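Local coordinates for methionine import ATP-binding protein metN 2 (Enterococcus faecalis, PDB 2QSW) that is probably the ATP-binding subunit of an ABC importer, represented here by its C-terminal NIL domain, an ACT-like alpha/beta module, at residues Val13-Met16 with Leu17-Tyr20. Sequence-based numbering, arbitrary orientation.
Sequences VEEM and LEQY
Val-13 O accepts a weak hydrogen bond from Leu-17 N at 3.4 Å, the first of four i to i+4 backbone bonds that run through the short helix 13-19 and into Tyr-20. The next is tighter, Glu-18 N reaching Glu-14 O at 2.8 Å. The side chains of Glu-14 and Leu-17 run side by side in the same direction, Glu-14 CG lying 4.1 Å from Leu-17 CD1; a bend at chi2 (84°) then turns the Glu-14 carboxylate away from the leucine. Glu-15 O receives Gln-19 N. On the exposed face a water donates to both Glu-15 OE1, at 2.6 Å, and Glu-18 OE1, which probably eases the proximity of two like charges. This helix precedes the four-stranded antiparallel sheet of the NIL domain, an ACT-like fold, and packs against it: Met-16, present as selenomethionine and extended beyond CG, touches Ile-25, Ile-54 and Tyr-70, while Leu-17 touches Ile-25 and, in a loop, Ile-97. Met-16 O closes the series, accepting Tyr-20 N at 2.9 Å where the chain leaves helical geometry. In the conformer modelled, Met-16 O also lies at the edge of the Tyr-20 ring, near its plane and 3.5 Å from Tyr-20 CD2, though a second conformer makes this less certain.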
loop_
_atom_site.group_PDB
_atom_site.type_symbol
_atom_site.label_atom_id
_atom_site.label_comp_id
_atom_site.label_asym_id
_atom_site.label_seq_id
_atom_site.Cartn_x
_atom_site.Cartn_y
_atom_site.Cartn_z
ATOM N N VAL A 13 7.307 13.054 -4.265
ATOM C CA VAL A 13 7.470 11.626 -4.545
ATOM C C VAL A 13 7.234 11.298 -6.016
ATOM O O VAL A 13 7.769 10.326 -6.507
ATOM C CB VAL A 13 6.561 10.739 -3.644
ATOM C CG1 VAL A 13 6.959 10.900 -2.182
ATOM C CG2 VAL A 13 5.057 11.026 -3.892
ATOM N N GLU A 14 6.393 12.081 -6.722
ATOM C CA GLU A 14 6.117 11.754 -8.123
ATOM C C GLU A 14 7.372 11.893 -8.983
ATOM O O GLU A 14 7.472 11.227 -9.994
ATOM C CB GLU A 14 4.934 12.523 -8.729
ATOM C CG GLU A 14 3.609 12.117 -8.150
ATOM C CD GLU A 14 3.270 12.822 -6.848
ATOM O OE1 GLU A 14 4.020 13.705 -6.374
ATOM O OE2 GLU A 14 2.195 12.521 -6.295
ATOM N N GLU A 15 8.371 12.618 -8.504
ATOM C CA GLU A 15 9.666 12.641 -9.222
ATOM C C GLU A 15 10.369 11.262 -9.219
ATOM O O GLU A 15 11.054 10.877 -10.173
ATOM C CB GLU A 15 10.547 13.735 -8.695
ATOM C CG GLU A 15 9.984 15.061 -9.015
ATOM C CD GLU A 15 10.914 16.154 -8.635
ATOM O OE1 GLU A 15 11.895 16.387 -9.385
ATOM O OE2 GLU A 15 10.684 16.773 -7.568
HETATM N N MSE A 16 10.172 10.493 -8.159
HETATM C CA MSE A 16 10.654 9.127 -8.146
HETATM C C MSE A 16 9.920 8.274 -9.154
HETATM O O MSE A 16 10.547 7.517 -9.891
HETATM C CB MSE A 16 10.496 8.493 -6.763
HETATM C CG MSE A 16 11.194 9.253 -5.680
HETATM SE SE MSE A 16 10.898 8.406 -3.952
HETATM C CE MSE A 16 11.627 9.780 -2.810
ATOM N N LEU A 17 8.587 8.432 -9.242
ATOM C CA LEU A 17 7.809 7.689 -10.230
ATOM C C LEU A 17 8.210 8.059 -11.654
ATOM O O LEU A 17 8.247 7.220 -12.573
ATOM C CB LEU A 17 6.318 7.977 -10.032
ATOM C CG LEU A 17 5.711 7.468 -8.719
ATOM C CD1 LEU A 17 4.352 8.085 -8.458
ATOM C CD2 LEU A 17 5.621 5.949 -8.788
ATOM N N GLU A 18 8.558 9.323 -11.814
ATOM C CA GLU A 18 8.965 9.795 -13.105
ATOM C C GLU A 18 10.282 9.151 -13.523
ATOM O O GLU A 18 10.439 8.765 -14.702
ATOM C CB GLU A 18 9.065 11.317 -13.051
ATOM C CG GLU A 18 9.272 11.991 -14.404
ATOM C CD GLU A 18 9.594 13.463 -14.281
ATOM O OE1 GLU A 18 10.041 13.858 -13.171
ATOM O OE2 GLU A 18 9.446 14.203 -15.301
ATOM N N GLN A 19 11.250 9.045 -12.608
ATOM C CA GLN A 19 12.564 8.536 -12.990
ATOM C C GLN A 19 12.668 7.016 -12.998
ATOM O O GLN A 19 13.563 6.463 -13.657
ATOM C CB GLN A 19 13.661 9.107 -12.094
ATOM C CG GLN A 19 13.734 10.612 -12.115
ATOM C CD GLN A 19 13.841 11.177 -13.520
ATOM O OE1 GLN A 19 12.950 11.902 -13.992
ATOM N NE2 GLN A 19 14.907 10.801 -14.216
ATOM N N TYR A 20 11.786 6.356 -12.248
ATOM C CA TYR A 20 11.837 4.915 -12.072
ATOM C C TYR A 20 10.436 4.356 -12.339
ATOM O O TYR A 20 9.714 3.992 -11.444
ATOM C CB TYR A 20 12.374 4.589 -10.652
ATOM C CG TYR A 20 13.735 5.230 -10.432
ATOM C CD1 TYR A 20 14.865 4.706 -11.032
ATOM C CD2 TYR A 20 13.871 6.415 -9.714
ATOM C CE1 TYR A 20 16.102 5.302 -10.884
ATOM C CE2 TYR A 20 15.105 7.028 -9.559
ATOM C CZ TYR A 20 16.223 6.472 -10.152
ATOM O OH TYR A 20 17.471 7.066 -10.017
HETATM O O HOH W 1 12.238 15.223 -11.642
#